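PDB 4WTP: beta-1,3-glucanosyltransferase from Rhizomucor miehei CAU432, which belongs to glycosyl hydrolase family 17 and folds as a single-chain (beta/alpha)8 barrel of the TIM type. Local coordinates for residues S34-G39 with I292-G297; M98-P103 with D107-A112; D249-V254 with I259-F264. All coordinates share one frame; numbering follows the deposited sequence.

The three contacts sample a (beta/alpha)8 barrel at two separate places. Contacts 1 and 3 are neighbours, their centres about 9 Å apart: G39 and Y263 pair through their backbones where the first and last barrel strands meet, and T36 packs on L251. Contact 2 lies on the other side of the chain's centre, with its centre about 32 Å from that of contact 1. Contact 3 is buried and almost wholly aliphatic, with a single backbone bond at its turn. Contact 1 is partly buried, apolar where F37 and I294 meet, with a diol bound beside T36 and A296. Contact 2 is buried too, yet it is organised by a carboxylate bonded by two backbone N-H groups and a serine hydroxyl.

Contact 1. Residues S34-G39 with I292-G297; sequences SQTFYG and ITIEAG. With EDO (1,2-ethanediol), chain B.
The two ends of the barrel chain meet here: T36 and F37, in the run that leads into the first barrel strand, 39-41, pack against I294 in the C-terminal tail. The CG2 methyl of I294 does the touching. It approaches the F37 ring obliquely, 3.5 Å from CE2, and the two side chains cross at about a right angle. A second methyl, T36 CG2, stands 4.1 Å from I294 CG2. That methyl is turned toward the tail because T36 has CG2 anti to the backbone N, a rotamer (chi1 -66°) that leaves OG1 beside the N, where the hydroxyl bonds to the carbonyl of G33. Threonine thus suits a border position, giving a methyl to the apolar side and a hydroxyl to its own chain. F37 is buried and also leans on L247 and Y65, so a large flat ring is in place between helix 240-256 and the tail. I294 is the centre of an inverse gamma turn, and I294 also touches Y65 and V281. Just beyond, the CB of E295 points away from 34-39, and this charged residue is exposed. A 1,2-ethanediol molecule, probably from the crystallisation liquor, spans the outer edge: its O1 accepts a nearly straight bond of 2.8 Å from A296 N (165°), and its C1 lies 3.3 Å from T36 OG1. K255 of helix 240-256 also bonds to this diol. The backbone N and O of T293 bond to the side chains of N244 and H248, joining tail and helix independently. In this (beta/alpha)8 barrel the tail thus covers the segment leading into strand 39-41, which pairs with the last strand, 262-263.

Contact 2. Residues M98-P103 with D107-A112; sequences MWIDRP and DNEMNA. With EDO (1,2-ethanediol), chain C.
E109, on the helix that follows the third barrel strand, bends back to meet M98, W99 and I100. At the base, its CB lies 3.9 Å from M98 CE and 4.2 Å from I100 CG2, so the aliphatic start of the glutamate shares the apolar surroundings of these two side chains. The chain then turns sharply at chi2 (-76°), folding CG over the strand end, 3.4 Å from W99 O. At the tip, OE1 accepts the W99 N-H at 2.8 Å and 165°; the donor comes on the anti side of the carboxylate, 19° from its plane. OE1 also takes the backbone N-H of L74, while OE2 pairs with the hydroxyl of S75. Three bonds thus hold the buried carboxylate and fix its rotation, and these donors would probably favour its ionised form. Methionine suits the strand end because its flexible chain, bent at chi3, slips CE beside the helix backbone, 3.6 Å from E109 O. Within the loop, W99 NE1 reaches D101 OD2 at 2.8 Å from above the carboxylate plane, and one water joins P103 O to D107 N at the first turn of the helix. The glutamate therefore ties strand 93-98, its loop and helix 104-119 together, with the loop after strand 68-71 as a further partner: a beta-alpha unit of a TIM barrel at the C-terminal ends of its strands.

Contact 3. Residues D249-V254 with I259-F264; sequences DVLCRV and IDLLYF
V254 O, near the end of helix 240-256, receives the N-H of I259 at 2.9 Å, on a lone pair in the carbonyl plane (N-H...O 159°). This bond fixes the turn by which the chain leaves the helix and starts toward the last barrel strand. It also brings the two beta-branched residues together, V254 CB lying 3.9 Å from I259 CB, with the side chains crossing at about a right angle. Two residues on, CB of L261 points toward the helix. Its CG is anti to the backbone N (chi1 162°), and chi2 of 69° then turns CD2 among V250, L251 and V254. CD2 is 4.1 Å from L251 CD2 and equally far from V254 CG2. Its approach to V250 CG1, 3.5 Å, is close for two methyls, though V250 has two conformers and the tightness is doubtful. A leucine suits this place because its branched tip can touch three side chains within about one helical turn, while the compact valines probably allow the helix to lie close to 259-261. Around this core, I259 also packs on M204 and Y207 of helix 196-212, and V250 on L203. L261 and I259 both touch I221 of strand 219-223, and Y263 pairs with G39 and N41 of strand 39-41. Helix 240-256 thus covers the outside of the seam where strand 262-263 closes the barrel between its seventh and first strands.

Contact 1. Residues S34-G39 with I292-G297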
loop_
_atom_site.group_PDB
_atom_site.type_symbol
_atom_site.label_atom_id
_atom_site.label_comp_id
_atom_site.label_asym_id
_atom_site.label_seq_id
_atom_site.Cartn_x
_atom_site.Cartn_y
_atom_site.Cartn_z
ATOM N N SER A 34 -11.623 -14.924 -1.560
ATOM C CA SER A 34 -10.905 -13.880 -2.310
ATOM C C SER A 34 -11.370 -12.459 -1.947
ATOM O O SER A 34 -11.049 -11.490 -2.627
ATOM C CB SER A 34 -11.004 -14.126 -3.810
ATOM O OG SER A 34 -10.413 -15.370 -4.129
ATOM N N GLN A 35 -12.126 -12.354 -0.854
ATOM C CA GLN A 35 -12.365 -11.070 -0.205
ATOM C C GLN A 35 -11.699 -11.008 1.166
ATOM O O GLN A 35 -11.956 -10.073 1.923
ATOM C CB GLN A 35 -13.855 -10.782 -0.063
ATOM C CG GLN A 35 -14.606 -10.512 -1.361
ATOM C CD GLN A 35 -15.901 -9.764 -1.127
ATOM O OE1 GLN A 35 -15.989 -8.570 -1.399
ATOM N NE2 GLN A 35 -16.910 -10.457 -0.601
ATOM N N THR A 36 -10.812 -11.970 1.470
ATOM C CA THR A 36 -10.103 -11.925 2.755
ATOM C C THR A 36 -9.312 -10.621 2.858
ATOM O O THR A 36 -9.335 -9.975 3.908
ATOM C CB THR A 36 -9.178 -13.117 2.960
ATOM O OG1 THR A 36 -9.982 -14.295 3.063
ATOM C CG2 THR A 36 -8.405 -13.003 4.248
ATOM N N PHE A 37 -8.613 -10.239 1.794
ATOM C CA PHE A 37 -7.991 -8.910 1.763
ATOM C C PHE A 37 -8.713 -8.030 0.774
ATOM O O PHE A 37 -8.925 -8.433 -0.374
ATOM C CB PHE A 37 -6.540 -9.006 1.285
ATOM C CG PHE A 37 -5.627 -9.762 2.207
ATOM C CD1 PHE A 37 -4.948 -9.131 3.254
ATOM C CD2 PHE A 37 -5.373 -11.118 1.973
ATOM C CE1 PHE A 37 -4.093 -9.851 4.062
ATOM C CE2 PHE A 37 -4.501 -11.835 2.772
ATOM C CZ PHE A 37 -3.873 -11.199 3.829
ATOM N N TYR A 38 -9.031 -6.801 1.175
ATOM C CA TYR A 38 -9.480 -5.803 0.215
ATOM C C TYR A 38 -8.406 -5.674 -0.894
ATOM O O TYR A 38 -8.714 -5.642 -2.096
ATOM C CB TYR A 38 -9.713 -4.458 0.916
ATOM C CG TYR A 38 -9.956 -3.334 -0.055
ATOM C CD1 TYR A 38 -11.217 -3.132 -0.612
ATOM C CD2 TYR A 38 -8.926 -2.455 -0.408
ATOM C CE1 TYR A 38 -11.434 -2.105 -1.509
ATOM C CE2 TYR A 38 -9.150 -1.427 -1.303
ATOM C CZ TYR A 38 -10.402 -1.255 -1.853
ATOM O OH TYR A 38 -10.613 -0.219 -2.748
ATOM N N GLY A 39 -7.145 -5.591 -0.489
ATOM C CA GLY A 39 -6.043 -5.626 -1.441
ATOM C C GLY A 39 -4.743 -5.839 -0.719
ATOM O O GLY A 39 -4.700 -5.765 0.506
ATOM N N ILE A 292 1.108 -19.003 9.747
ATOM C CA ILE A 292 0.162 -17.980 9.283
ATOM C C ILE A 292 -1.111 -18.642 8.793
ATOM O O ILE A 292 -1.079 -19.519 7.924
ATOM C CB ILE A 292 0.740 -17.107 8.161
ATOM C CG1 ILE A 292 1.997 -16.407 8.685
ATOM C CG2 ILE A 292 -0.306 -16.091 7.678
ATOM C CD1 ILE A 292 1.769 -15.336 9.750
ATOM N N THR A 293 -2.239 -18.286 9.385
ATOM C CA THR A 293 -3.526 -18.676 8.822
ATOM C C THR A 293 -4.150 -17.433 8.228
ATOM O O THR A 293 -4.378 -16.426 8.920
ATOM C CB THR A 293 -4.429 -19.366 9.859
ATOM O OG1 THR A 293 -4.630 -18.502 10.984
ATOM C CG2 THR A 293 -3.800 -20.647 10.330
ATOM N N ILE A 294 -4.435 -17.487 6.930
ATOM C CA ILE A 294 -4.907 -16.322 6.201
ATOM C C ILE A 294 -6.413 -16.214 6.351
ATOM O O ILE A 294 -7.174 -16.757 5.565
ATOM C CB ILE A 294 -4.443 -16.353 4.734
ATOM C CG1 ILE A 294 -2.923 -16.527 4.695
ATOM C CG2 ILE A 294 -4.855 -15.074 4.025
ATOM C CD1 ILE A 294 -2.333 -16.823 3.318
ATOM N N GLU A 295 -6.832 -15.508 7.399
ATOM C CA GLU A 295 -8.226 -15.425 7.820
ATOM C C GLU A 295 -8.355 -14.139 8.619
ATOM O O GLU A 295 -7.398 -13.723 9.266
ATOM C CB GLU A 295 -8.666 -16.643 8.691
ATOM C CG GLU A 295 -10.156 -16.622 9.109
ATOM C CD GLU A 295 -10.675 -17.919 9.769
ATOM O OE1 GLU A 295 -9.974 -18.945 9.639
ATOM O OE2 GLU A 295 -11.784 -17.927 10.415
ATOM N N ALA A 296 -9.540 -13.535 8.621
ATOM C CA ALA A 296 -9.807 -12.417 9.526
ATOM C C ALA A 296 -10.151 -12.957 10.913
ATOM O O ALA A 296 -10.676 -14.082 11.056
ATOM C CB ALA A 296 -10.951 -11.571 8.982
ATOM N N GLY A 297 -9.845 -12.167 11.935
ATOM C CA GLY A 297 -10.133 -12.542 13.312
ATOM C C GLY A 297 -11.590 -12.381 13.736
ATOM O O GLY A 297 -11.937 -12.733 14.860
HETATM C C1 EDO B . -11.432 -13.989 6.026
HETATM O O1 EDO B . -11.732 -14.629 7.261
HETATM C C2 EDO B . -12.713 -13.397 5.461
HETATM O O2 EDO B . -12.936 -12.080 5.985
#

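Contact 2. Residues M98-P103 with D107-A112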
loop_
_atom_site.group_PDB
_atom_site.type_symbol
_atom_site.label_atom_id
_atom_site.label_comp_id
_atom_site.label_asym_id
_atom_site.label_seq_id
_atom_site.Cartn_x
_atom_site.Cartn_y
_atom_site.Cartn_z
ATOM N N MET A 98 2.476 6.295 -7.301
ATOM C CA MET A 98 3.547 7.114 -7.852
ATOM C C MET A 98 4.588 7.279 -6.772
ATOM O O MET A 98 4.252 7.562 -5.612
ATOM C CB MET A 98 3.029 8.504 -8.242
ATOM C CG MET A 98 1.869 8.495 -9.240
ATOM S SD MET A 98 1.221 10.139 -9.692
ATOM C CE MET A 98 2.538 10.725 -10.802
ATOM N N TRP A 99 5.856 7.093 -7.132
ATOM C CA TRP A 99 6.935 7.226 -6.163
ATOM C C TRP A 99 7.664 8.527 -6.320
ATOM O O TRP A 99 8.519 8.664 -7.206
ATOM C CB TRP A 99 7.913 6.045 -6.207
ATOM C CG TRP A 99 8.801 6.134 -5.013
ATOM C CD1 TRP A 99 10.067 6.679 -4.940
ATOM C CD2 TRP A 99 8.432 5.807 -3.658
ATOM N NE1 TRP A 99 10.525 6.658 -3.646
ATOM C CE2 TRP A 99 9.579 6.148 -2.827
ATOM C CE3 TRP A 99 7.305 5.263 -3.071
ATOM C CZ2 TRP A 99 9.575 5.935 -1.462
ATOM C CZ3 TRP A 99 7.308 5.047 -1.701
ATOM C CH2 TRP A 99 8.422 5.361 -0.917
ATOM N N ILE A 100 7.309 9.504 -5.496
ATOM C CA ILE A 100 7.930 10.820 -5.577
ATOM C C ILE A 100 8.741 11.057 -4.311
ATOM O O ILE A 100 8.293 10.745 -3.215
ATOM C CB ILE A 100 6.926 11.953 -5.889
ATOM C CG1 ILE A 100 5.752 11.876 -4.917
ATOM C CG2 ILE A 100 6.385 11.884 -7.343
ATOM C CD1 ILE A 100 4.807 13.053 -5.003
ATOM N N ASP A 101 9.973 11.527 -4.508
ATOM C CA ASP A 101 10.862 11.949 -3.405
ATOM C C ASP A 101 11.885 13.004 -3.855
ATOM O O ASP A 101 11.695 14.199 -3.607
ATOM C CB ASP A 101 11.503 10.753 -2.672
ATOM C CG ASP A 101 12.132 9.751 -3.606
ATOM O OD1 ASP A 101 12.382 10.066 -4.794
ATOM O OD2 ASP A 101 12.397 8.625 -3.127
ATOM N N ARG A 102 12.916 12.600 -4.597
ATOM C CA ARG A 102 13.900 13.587 -5.069
ATOM C C ARG A 102 13.262 14.433 -6.181
ATOM O O ARG A 102 12.349 13.949 -6.884
ATOM C CB ARG A 102 15.202 12.910 -5.516
ATOM C CG ARG A 102 15.132 12.156 -6.829
ATOM C CD ARG A 102 16.544 11.818 -7.305
ATOM N NE ARG A 102 16.580 11.275 -8.662
ATOM C CZ ARG A 102 16.270 10.019 -8.993
ATOM N NH1 ARG A 102 15.884 9.160 -8.054
ATOM N NH2 ARG A 102 16.341 9.622 -10.256
ATOM N N PRO A 103 13.703 15.705 -6.325
ATOM C CA PRO A 103 13.173 16.669 -7.306
ATOM C C PRO A 103 12.860 16.111 -8.709
ATOM O O PRO A 103 11.805 16.412 -9.249
ATOM C CB PRO A 103 14.275 17.719 -7.367
ATOM C CG PRO A 103 14.798 17.742 -5.959
ATOM C CD PRO A 103 14.610 16.358 -5.372
ATOM N N ASP A 107 8.443 15.440 -12.121
ATOM C CA ASP A 107 8.198 15.478 -13.555
ATOM C C ASP A 107 8.319 14.105 -14.175
ATOM O O ASP A 107 7.558 13.764 -15.084
ATOM C CB ASP A 107 9.182 16.406 -14.266
ATOM C CG ASP A 107 8.806 17.878 -14.144
ATOM O OD1 ASP A 107 7.627 18.181 -13.865
ATOM O OD2 ASP A 107 9.697 18.737 -14.339
ATOM N N ASN A 108 9.245 13.294 -13.678
ATOM C CA ASN A 108 9.477 11.999 -14.274
ATOM C C ASN A 108 8.323 11.012 -14.043
ATOM O O ASN A 108 7.930 10.274 -14.942
ATOM C CB ASN A 108 10.802 11.403 -13.817
ATOM C CG ASN A 108 11.201 10.203 -14.647
ATOM O OD1 ASN A 108 11.587 10.331 -15.813
ATOM N ND2 ASN A 108 11.076 9.025 -14.067
ATOM N N GLU A 109 7.781 11.001 -12.830
ATOM C CA GLU A 109 6.609 10.136 -12.544
ATOM C C GLU A 109 5.378 10.685 -13.269
ATOM O O GLU A 109 4.545 9.887 -13.726
ATOM C CB GLU A 109 6.337 9.967 -11.037
ATOM C CG GLU A 109 7.334 9.059 -10.329
ATOM C CD GLU A 109 7.084 7.581 -10.620
ATOM O OE1 GLU A 109 6.382 6.879 -9.848
ATOM O OE2 GLU A 109 7.587 7.097 -11.653
ATOM N N MET A 110 5.258 12.009 -13.367
ATOM C CA MET A 110 4.152 12.587 -14.133
ATOM C C MET A 110 4.172 12.172 -15.608
ATOM O O MET A 110 3.133 11.834 -16.214
ATOM C CB MET A 110 4.171 14.090 -14.004
ATOM C CG MET A 110 3.089 14.813 -14.768
ATOM S SD MET A 110 2.976 16.594 -14.464
ATOM C CE MET A 110 4.007 17.279 -15.767
ATOM N N ASN A 111 5.362 12.206 -16.201
ATOM C CA ASN A 111 5.533 11.720 -17.574
ATOM C C ASN A 111 5.251 10.230 -17.695
ATOM O O ASN A 111 4.657 9.768 -18.691
ATOM C CB ASN A 111 6.950 12.033 -18.085
ATOM C CG ASN A 111 7.204 13.519 -18.217
ATOM O OD1 ASN A 111 6.301 14.291 -18.551
ATOM N ND2 ASN A 111 8.448 13.934 -17.963
ATOM N N ALA A 112 5.680 9.450 -16.711
ATOM C CA ALA A 112 5.395 8.011 -16.709
ATOM C C ALA A 112 3.886 7.776 -16.685
ATOM O O ALA A 112 3.385 6.864 -17.370
ATOM C CB ALA A 112 6.027 7.331 -15.504
HETATM C C1 EDO C . 14.175 16.233 -2.344
HETATM O O1 EDO C . 14.781 17.532 -2.468
HETATM C C2 EDO C . 12.678 16.403 -2.357
HETATM O O2 EDO C . 12.190 16.692 -3.670
HETATM O O HOH W 1 10.653 17.229 -11.459
#

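Contact 3. Residues D249-V254 with I259-F264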
loop_
_atom_site.group_PDB
_atom_site.type_symbol
_atom_site.label_atom_id
_atom_site.label_comp_id
_atom_site.label_asym_id
_atom_site.label_seq_id
_atom_site.Cartn_x
_atom_site.Cartn_y
_atom_site.Cartn_z
ATOM N N ASP A 249 -6.234 -9.596 13.646
ATOM C CA ASP A 249 -6.857 -8.477 14.354
ATOM C C ASP A 249 -7.138 -7.316 13.429
ATOM O O ASP A 249 -8.213 -6.728 13.495
ATOM C CB ASP A 249 -5.982 -7.968 15.501
ATOM C CG ASP A 249 -5.851 -8.951 16.637
ATOM O OD1 ASP A 249 -6.611 -9.942 16.685
ATOM O OD2 ASP A 249 -4.980 -8.711 17.506
ATOM N N VAL A 250 -6.182 -6.975 12.580
ATOM C CA VAL A 250 -6.395 -5.846 11.709
ATOM C C VAL A 250 -7.501 -6.125 10.687
ATOM O O VAL A 250 -8.347 -5.285 10.437
ATOM C CB VAL A 250 -5.085 -5.441 11.020
ATOM C CG1 VAL A 250 -5.347 -4.455 9.906
ATOM C CG2 VAL A 250 -4.114 -4.833 12.026
ATOM N N LEU A 251 -7.510 -7.330 10.116
ATOM C CA LEU A 251 -8.563 -7.713 9.163
ATOM C C LEU A 251 -9.924 -7.645 9.842
ATOM O O LEU A 251 -10.902 -7.199 9.243
ATOM C CB LEU A 251 -8.312 -9.107 8.571
ATOM C CG LEU A 251 -7.161 -9.168 7.565
ATOM C CD1 LEU A 251 -7.013 -10.597 7.113
ATOM C CD2 LEU A 251 -7.408 -8.265 6.367
ATOM N N CYS A 252 -9.986 -8.074 11.103
ATOM C CA CYS A 252 -11.229 -7.976 11.857
ATOM C C CYS A 252 -11.683 -6.529 12.050
ATOM O O CYS A 252 -12.834 -6.170 11.748
ATOM C CB CYS A 252 -11.088 -8.657 13.210
ATOM S SG CYS A 252 -12.444 -8.341 14.358
ATOM N N ARG A 253 -10.792 -5.687 12.566
ATOM C CA ARG A 253 -11.140 -4.295 12.854
ATOM C C ARG A 253 -11.574 -3.527 11.626
ATOM O O ARG A 253 -12.545 -2.771 11.701
ATOM C CB ARG A 253 -9.990 -3.602 13.555
ATOM C CG ARG A 253 -9.615 -4.121 14.929
ATOM C CD ARG A 253 -10.810 -4.318 15.849
ATOM N NE ARG A 253 -10.449 -4.551 17.245
ATOM C CZ ARG A 253 -11.332 -4.691 18.237
ATOM N NH1 ARG A 253 -12.636 -4.624 17.992
ATOM N NH2 ARG A 253 -10.903 -4.886 19.481
ATOM N N VAL A 254 -10.909 -3.710 10.486
ATOM C CA VAL A 254 -11.302 -2.963 9.289
ATOM C C VAL A 254 -12.631 -3.497 8.742
ATOM O O VAL A 254 -13.380 -2.772 8.107
ATOM C CB VAL A 254 -10.202 -2.892 8.188
ATOM C CG1 VAL A 254 -8.960 -2.225 8.748
ATOM C CG2 VAL A 254 -9.913 -4.258 7.558
ATOM N N ILE A 259 -13.600 -0.288 6.694
ATOM C CA ILE A 259 -12.459 0.437 6.199
ATOM C C ILE A 259 -11.751 -0.403 5.140
ATOM O O ILE A 259 -11.551 -1.603 5.364
ATOM C CB ILE A 259 -11.498 0.718 7.359
ATOM C CG1 ILE A 259 -12.174 1.594 8.425
ATOM C CG2 ILE A 259 -10.207 1.342 6.863
ATOM C CD1 ILE A 259 -11.402 1.619 9.711
ATOM N N ASP A 260 -11.376 0.218 4.021
ATOM C CA ASP A 260 -10.591 -0.430 2.964
ATOM C C ASP A 260 -9.102 -0.414 3.332
ATOM O O ASP A 260 -8.541 0.647 3.615
ATOM C CB ASP A 260 -10.795 0.257 1.595
ATOM C CG ASP A 260 -12.217 0.169 1.061
ATOM O OD1 ASP A 260 -12.990 -0.707 1.500
ATOM O OD2 ASP A 260 -12.496 0.979 0.160
ATOM N N LEU A 261 -8.499 -1.604 3.319
ATOM C CA LEU A 261 -7.123 -1.798 3.743
ATOM C C LEU A 261 -6.280 -2.503 2.680
ATOM O O LEU A 261 -6.694 -3.551 2.158
ATOM C CB LEU A 261 -7.110 -2.665 5.014
ATOM C CG LEU A 261 -5.780 -3.328 5.389
ATOM C CD1 LEU A 261 -4.809 -2.255 5.820
ATOM C CD2 LEU A 261 -5.993 -4.375 6.475
ATOM N N LEU A 262 -5.096 -1.962 2.409
ATOM C CA LEU A 262 -4.081 -2.676 1.614
ATOM C C LEU A 262 -3.056 -3.215 2.610
ATOM O O LEU A 262 -2.331 -2.425 3.257
ATOM C CB LEU A 262 -3.399 -1.713 0.638
ATOM C CG LEU A 262 -4.342 -1.058 -0.375
ATOM C CD1 LEU A 262 -3.560 -0.038 -1.211
ATOM C CD2 LEU A 262 -5.061 -2.112 -1.228
ATOM N N TYR A 263 -3.017 -4.532 2.750
ATOM C CA TYR A 263 -2.132 -5.135 3.746
ATOM C C TYR A 263 -0.676 -5.143 3.261
ATOM O O TYR A 263 -0.416 -5.321 2.075
ATOM C CB TYR A 263 -2.616 -6.553 4.076
ATOM C CG TYR A 263 -1.926 -7.089 5.306
ATOM C CD1 TYR A 263 -2.345 -6.720 6.591
ATOM C CD2 TYR A 263 -0.791 -7.883 5.192
ATOM C CE1 TYR A 263 -1.665 -7.137 7.720
ATOM C CE2 TYR A 263 -0.100 -8.301 6.320
ATOM C CZ TYR A 263 -0.544 -7.921 7.569
ATOM O OH TYR A 263 0.159 -8.284 8.700
ATOM N N PHE A 264 0.261 -4.938 4.182
ATOM C CA PHE A 264 1.695 -4.922 3.843
ATOM C C PHE A 264 2.375 -6.143 4.463
ATOM O O PHE A 264 2.448 -6.216 5.691
ATOM C CB PHE A 264 2.348 -3.634 4.397
ATOM C CG PHE A 264 3.753 -3.441 3.929
ATOM C CD1 PHE A 264 4.832 -3.988 4.648
ATOM C CD2 PHE A 264 4.006 -2.786 2.725
ATOM C CE1 PHE A 264 6.138 -3.845 4.186
ATOM C CE2 PHE A 264 5.309 -2.644 2.263
ATOM C CZ PHE A 264 6.378 -3.181 2.988
#